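Local coordinates for protein racemase (Pseudovibrio sp. JE062, PDB 3MKC) that is of no established specific function but belongs to the mandelate racemase/muconate lactonizing enzyme group of barrel proteins, at residues A[136-141]-A[328-333]; A[310-315]-A[334-339]. One frame throughout, in Å; residues are numbered along the deposited sequence.

The two contacts sit side by side in the barrel of the enolase C-terminal-like fold, their centres about 8 Å apart. Along the chain the order is 136-141, 310-315, 328-333, 334-339; the two segments of contact 1 are 187 residues apart at their closest ends, those of contact 2 only 19. Helix 319-331 starts soon after strand 310-311 and leads, through 334-339, to strand 339-340. In contact 1 the end of that helix packs on strand 137-143; in contact 2 the loop that follows it returns to strand 310-311. The two meet directly, with Tyr-141 N probably hydrogen-bonded to Phe-338 O. Strand 339-340 runs parallel to 137-143, so together the contacts lie where the last barrel strand meets the first.

Contact 1 of 2, residues A[136-141]-A[328-333]; sequences DKVHPY and YQFAVG
Val-138 lays its CG1 methyl squarely on the ring of Phe-330. This is a CH-pi contact: CG1 lies 3.4 Å from the ring centroid and 2° off the normal, almost equally far from all six carbons. The other methyl, CG2, lies beyond the rim, nearest Phe-330 CE2 at 3.6 Å. Asp-136 and Lys-137 add main-chain contacts to the same ring. The carbonyl carbon of Asp-136 comes to the edge, 4.0 Å from Phe-330 CE1, while Lys-137 CA arrives obliquely, 3.8 Å from Phe-330 CZ.

Gln-329 packs against Val-138 from a second direction, its CG touching both CB and CG1. That CG stands anti to the backbone N (chi1 -170°), which sets it 3.7 Å from Val-138 CB. The chain then bends at chi2 (71°), and the amide beyond the bend meets water 1. That water accepts from Gln-329 NE2 at 3.0 Å and from His-139 N at 2.9 Å; the bridge is the polar link here, since no direct hydrogen bond joins the two segments.

Just upstream, Lys-135 NZ binds Gln-329 O and Gly-333 O, and Thr-133 OG1 binds Phe-330 O, so the chain entering the strand also grips the helix end. This is the helix-on-strand packing of a (beta/alpha)7-beta barrel, with the last barrel helix, 319-331, covering the first strand, 137-143.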
loop_
_atom_site.group_PDB
_atom_site.type_symbol
_atom_site.label_atom_id
_atom_site.label_comp_id
_atom_site.label_asym_id
_atom_site.label_seq_id
_atom_site.Cartn_x
_atom_site.Cartn_y
_atom_site.Cartn_z
ATOM N N ASP A 136 18.875 -0.666 -9.980
ATOM C CA ASP A 136 19.841 -1.103 -8.989
ATOM C C ASP A 136 19.370 -0.629 -7.610
ATOM O O ASP A 136 19.781 -1.176 -6.589
ATOM C CB ASP A 136 21.243 -0.584 -9.331
ATOM C CG ASP A 136 21.423 0.867 -8.999
ATOM O OD1 ASP A 136 20.566 1.680 -9.403
ATOM O OD2 ASP A 136 22.433 1.194 -8.335
ATOM N N LYS A 137 18.479 0.363 -7.591
ATOM C CA LYS A 137 17.929 0.897 -6.339
ATOM C C LYS A 137 16.561 1.553 -6.534
ATOM O O LYS A 137 16.234 2.008 -7.628
ATOM C CB LYS A 137 18.871 1.938 -5.734
ATOM C CG LYS A 137 20.260 1.418 -5.381
ATOM C CD LYS A 137 20.606 1.696 -3.921
ATOM C CE LYS A 137 20.416 3.167 -3.568
ATOM N NZ LYS A 137 20.695 3.444 -2.132
ATOM N N VAL A 138 15.763 1.603 -5.472
ATOM C CA VAL A 138 14.456 2.249 -5.547
ATOM C C VAL A 138 14.382 3.344 -4.486
ATOM O O VAL A 138 15.065 3.271 -3.465
ATOM C CB VAL A 138 13.299 1.242 -5.338
ATOM C CG1 VAL A 138 13.374 0.146 -6.392
ATOM C CG2 VAL A 138 13.355 0.652 -3.936
ATOM N N HIS A 139 13.562 4.363 -4.735
ATOM C CA HIS A 139 13.418 5.478 -3.807
ATOM C C HIS A 139 11.975 5.700 -3.411
ATOM O O HIS A 139 11.120 5.973 -4.257
ATOM C CB HIS A 139 13.968 6.763 -4.433
ATOM C CG HIS A 139 15.398 6.658 -4.852
ATOM N ND1 HIS A 139 15.791 5.988 -5.990
ATOM C CD2 HIS A 139 16.534 7.090 -4.256
ATOM C CE1 HIS A 139 17.109 6.011 -6.078
ATOM N NE2 HIS A 139 17.585 6.672 -5.037
ATOM N N PRO A 140 11.677 5.594 -2.113
ATOM C CA PRO A 140 10.297 5.798 -1.683
ATOM C C PRO A 140 10.055 7.245 -1.305
ATOM O O PRO A 140 10.998 8.025 -1.169
ATOM C CB PRO A 140 10.206 4.915 -0.461
ATOM C CG PRO A 140 11.543 5.218 0.203
ATOM C CD PRO A 140 12.523 5.176 -0.976
ATOM N N TYR A 141 8.788 7.613 -1.172
ATOM C CA TYR A 141 8.476 8.944 -0.691
ATOM C C TYR A 141 7.975 8.581 0.696
ATOM O O TYR A 141 7.364 7.523 0.886
ATOM C CB TYR A 141 7.402 9.646 -1.538
ATOM C CG TYR A 141 5.973 9.167 -1.392
ATOM C CD1 TYR A 141 5.228 9.449 -0.247
ATOM C CD2 TYR A 141 5.341 8.495 -2.436
ATOM C CE1 TYR A 141 3.890 9.077 -0.148
ATOM C CE2 TYR A 141 4.003 8.121 -2.348
ATOM C CZ TYR A 141 3.283 8.415 -1.202
ATOM O OH TYR A 141 1.966 8.043 -1.110
ATOM N N TYR A 328 7.751 -4.834 -4.711
ATOM C CA TYR A 328 6.841 -4.303 -5.724
ATOM C C TYR A 328 7.544 -3.243 -6.579
ATOM O O TYR A 328 7.563 -3.326 -7.811
ATOM C CB TYR A 328 5.615 -3.669 -5.053
ATOM C CG TYR A 328 4.816 -2.802 -6.007
ATOM C CD1 TYR A 328 3.877 -3.362 -6.866
ATOM C CD2 TYR A 328 5.085 -1.433 -6.122
ATOM C CE1 TYR A 328 3.228 -2.584 -7.827
ATOM C CE2 TYR A 328 4.446 -0.650 -7.078
ATOM C CZ TYR A 328 3.521 -1.233 -7.932
ATOM O OH TYR A 328 2.915 -0.480 -8.913
ATOM N N GLN A 329 8.142 -2.251 -5.926
ATOM C CA GLN A 329 8.795 -1.179 -6.670
ATOM C C GLN A 329 9.925 -1.664 -7.565
ATOM O O GLN A 329 10.152 -1.109 -8.634
ATOM C CB GLN A 329 9.316 -0.091 -5.726
ATOM C CG GLN A 329 9.781 1.167 -6.463
ATOM C CD GLN A 329 8.626 1.965 -7.060
ATOM O OE1 GLN A 329 7.495 1.486 -7.139
ATOM N NE2 GLN A 329 8.915 3.189 -7.493
ATOM N N PHE A 330 10.638 -2.700 -7.141
ATOM C CA PHE A 330 11.725 -3.216 -7.961
ATOM C C PHE A 330 11.267 -3.934 -9.227
ATOM O O PHE A 330 11.775 -3.669 -10.318
ATOM C CB PHE A 330 12.601 -4.170 -7.143
ATOM C CG PHE A 330 13.755 -3.492 -6.463
ATOM C CD1 PHE A 330 14.842 -3.039 -7.208
ATOM C CD2 PHE A 330 13.743 -3.277 -5.088
ATOM C CE1 PHE A 330 15.906 -2.374 -6.590
ATOM C CE2 PHE A 330 14.800 -2.613 -4.463
ATOM C CZ PHE A 330 15.883 -2.160 -5.221
ATOM N N ALA A 331 10.291 -4.823 -9.088
ATOM C CA ALA A 331 9.840 -5.612 -10.230
ATOM C C ALA A 331 8.605 -5.118 -10.974
ATOM O O ALA A 331 8.460 -5.380 -12.167
ATOM C CB ALA A 331 9.605 -7.042 -9.785
ATOM N N VAL A 332 7.729 -4.415 -10.271
ATOM C CA VAL A 332 6.466 -3.956 -10.851
ATOM C C VAL A 332 6.308 -2.452 -11.012
ATOM O O VAL A 332 5.772 -1.989 -12.021
ATOM C CB VAL A 332 5.285 -4.463 -9.994
ATOM C CG1 VAL A 332 3.963 -4.203 -10.705
ATOM C CG2 VAL A 332 5.468 -5.949 -9.694
ATOM N N GLY A 333 6.757 -1.697 -10.011
ATOM C CA GLY A 333 6.638 -0.246 -10.032
ATOM C C GLY A 333 6.935 0.440 -11.350
ATOM O O GLY A 333 7.900 0.103 -12.038
HETATM O O HOH W 1 11.685 4.204 -6.977
#

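Contact 2 of 2, residues A[310-315]-A[334-339]; sequences QVMPHN and NAPYFE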
loop_
_atom_site.group_PDB
_atom_site.type_symbol
_atom_site.label_atom_id
_atom_site.label_comp_id
_atom_site.label_asym_id
_atom_site.label_seq_id
_atom_site.Cartn_x
_atom_site.Cartn_y
_atom_site.Cartn_z
ATOM N N GLN A 310 0.571 6.348 -13.443
ATOM C CA GLN A 310 1.545 5.870 -12.468
ATOM C C GLN A 310 0.842 5.132 -11.351
ATOM O O GLN A 310 -0.335 5.370 -11.087
ATOM C CB GLN A 310 2.302 7.047 -11.841
ATOM C CG GLN A 310 3.026 7.928 -12.825
ATOM C CD GLN A 310 3.979 8.888 -12.130
ATOM O OE1 GLN A 310 3.725 9.323 -11.004
ATOM N NE2 GLN A 310 5.068 9.231 -12.801
ATOM N N VAL A 311 1.568 4.236 -10.691
ATOM C CA VAL A 311 1.005 3.519 -9.562
ATOM C C VAL A 311 1.967 3.621 -8.390
ATOM O O VAL A 311 3.151 3.323 -8.519
ATOM C CB VAL A 311 0.771 2.033 -9.862
ATOM C CG1 VAL A 311 0.175 1.346 -8.628
ATOM C CG2 VAL A 311 -0.171 1.883 -11.053
HETATM N N MSE A 312 1.447 4.086 -7.263
HETATM C CA MSE A 312 2.209 4.203 -6.023
HETATM C C MSE A 312 1.226 3.633 -5.021
HETATM O O MSE A 312 0.400 4.358 -4.468
HETATM C CB MSE A 312 2.519 5.662 -5.695
HETATM C CG MSE A 312 3.551 6.300 -6.619
HETATM SE SE MSE A 312 4.164 8.002 -5.989
HETATM C CE MSE A 312 5.202 8.460 -7.507
ATOM N N PRO A 313 1.287 2.316 -4.793
ATOM C CA PRO A 313 0.368 1.667 -3.858
ATOM C C PRO A 313 0.344 2.258 -2.463
ATOM O O PRO A 313 1.393 2.532 -1.874
ATOM C CB PRO A 313 0.839 0.214 -3.861
ATOM C CG PRO A 313 1.458 0.050 -5.215
ATOM C CD PRO A 313 2.231 1.333 -5.356
ATOM N N HIS A 314 -0.860 2.458 -1.942
ATOM C CA HIS A 314 -1.015 2.991 -0.597
ATOM C C HIS A 314 -0.326 1.994 0.325
ATOM O O HIS A 314 -0.475 0.779 0.165
ATOM C CB HIS A 314 -2.493 3.094 -0.241
ATOM C CG HIS A 314 -2.748 3.456 1.188
ATOM N ND1 HIS A 314 -2.433 4.692 1.712
ATOM C CD2 HIS A 314 -3.297 2.749 2.201
ATOM C CE1 HIS A 314 -2.781 4.729 2.986
ATOM N NE2 HIS A 314 -3.307 3.561 3.308
ATOM N N ASN A 315 0.437 2.507 1.285
ATOM C CA ASN A 315 1.152 1.650 2.212
ATOM C C ASN A 315 1.214 2.269 3.602
ATOM O O ASN A 315 1.984 3.200 3.848
ATOM C CB ASN A 315 2.565 1.377 1.684
ATOM C CG ASN A 315 3.449 0.681 2.706
ATOM O OD1 ASN A 315 2.956 0.057 3.642
ATOM N ND2 ASN A 315 4.762 0.775 2.519
ATOM N N ASN A 334 6.099 1.413 -11.705
ATOM C CA ASN A 334 6.278 2.152 -12.946
ATOM C C ASN A 334 6.452 3.643 -12.685
ATOM O O ASN A 334 6.424 4.446 -13.619
ATOM C CB ASN A 334 5.087 1.925 -13.888
ATOM C CG ASN A 334 3.825 2.647 -13.435
ATOM O OD1 ASN A 334 3.774 3.223 -12.354
ATOM N ND2 ASN A 334 2.792 2.606 -14.270
ATOM N N ALA A 335 6.644 4.003 -11.417
ATOM C CA ALA A 335 6.803 5.404 -11.034
ATOM C C ALA A 335 8.123 5.676 -10.319
ATOM O O ALA A 335 8.788 4.754 -9.857
ATOM C CB ALA A 335 5.636 5.830 -10.150
ATOM N N PRO A 336 8.517 6.959 -10.215
ATOM C CA PRO A 336 9.772 7.337 -9.551
ATOM C C PRO A 336 9.810 7.019 -8.062
ATOM O O PRO A 336 10.883 6.809 -7.492
ATOM C CB PRO A 336 9.859 8.849 -9.781
ATOM C CG PRO A 336 8.994 9.090 -10.977
ATOM C CD PRO A 336 7.843 8.149 -10.761
ATOM N N TYR A 337 8.643 7.010 -7.428
ATOM C CA TYR A 337 8.555 6.744 -5.998
ATOM C C TYR A 337 7.410 5.783 -5.692
ATOM O O TYR A 337 6.642 5.409 -6.582
ATOM C CB TYR A 337 8.298 8.045 -5.233
ATOM C CG TYR A 337 9.191 9.201 -5.630
ATOM C CD1 TYR A 337 10.555 9.181 -5.351
ATOM C CD2 TYR A 337 8.662 10.326 -6.269
ATOM C CE1 TYR A 337 11.373 10.251 -5.692
ATOM C CE2 TYR A 337 9.473 11.405 -6.616
ATOM C CZ TYR A 337 10.827 11.360 -6.322
ATOM O OH TYR A 337 11.639 12.419 -6.651
ATOM N N PHE A 338 7.323 5.394 -4.421
ATOM C CA PHE A 338 6.271 4.518 -3.913
ATOM C C PHE A 338 6.126 4.867 -2.431
ATOM O O PHE A 338 7.097 5.303 -1.803
ATOM C CB PHE A 338 6.633 3.042 -4.119
ATOM C CG PHE A 338 7.806 2.570 -3.307
ATOM C CD1 PHE A 338 7.618 1.697 -2.242
ATOM C CD2 PHE A 338 9.095 2.983 -3.617
ATOM C CE1 PHE A 338 8.699 1.240 -1.492
ATOM C CE2 PHE A 338 10.188 2.530 -2.872
ATOM C CZ PHE A 338 9.986 1.659 -1.808
ATOM N N GLU A 339 4.928 4.709 -1.871
ATOM C CA GLU A 339 4.734 5.075 -0.472
ATOM C C GLU A 339 5.396 4.123 0.499
ATOM O O GLU A 339 5.278 2.903 0.380
ATOM C CB GLU A 339 3.250 5.200 -0.114
ATOM C CG GLU A 339 3.024 5.552 1.358
ATOM C CD GLU A 339 1.588 5.926 1.681
ATOM O OE1 GLU A 339 0.666 5.276 1.150
ATOM O OE2 GLU A 339 1.382 6.863 2.483
HETATM O O HOH W 2 5.923 7.222 -15.095
HETATM O O HOH W 3 5.805 2.662 -8.999
HETATM O O HOH W 4 3.911 1.847 -1.952
#
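Asn-334 at one end and Glu-339 at the other account for the three direct hydrogen bonds to 310-315. Asn-334 OD1 accepts from Val-311 N at 2.9 Å, in the carbonyl plane and on a lone pair. CG of Asn-334 sits between the backbone N and the carbonyl carbon (chi1 73°), on the side of strand 310-311; ND2 is hydrogen-bonded to Val-309 O and Thr-305 OG1. At the far end Glu-339 meets Asn-315 twice. Asn-315 N donates to Glu-339 OE1 at 2.8 Å, nearly straight at 168° but from above the carboxylate plane. Asn-315 ND2 donates to the main-chain Glu-339 O at 3.1 Å, with that oxygen close to the amide plane. The second carboxylate oxygen, OE2, is held by Thr-143 OG1.

Waters carry further polar links. Water 3 joins Val-311 O to Ala-335 N, and water 4 donates to Pro-313 O at 2.6 Å and also to Glu-339 O.

Apolar contact fills the middle. The extended selenomethionine Met-312 brings CE to 3.8 Å from Ala-335 CB and 3.9 Å from Tyr-337 CB, at the edge of the tyrosine ring. The same side chain also lies against a polar atom, its CG 3.2 Å from Tyr-337 O.

With no direct main-chain pairing, the seventh and eighth barrel strands are joined here through side chains and bridging waters, while Asn-315 O is buried without a partner, against Glu-339 CG and CD.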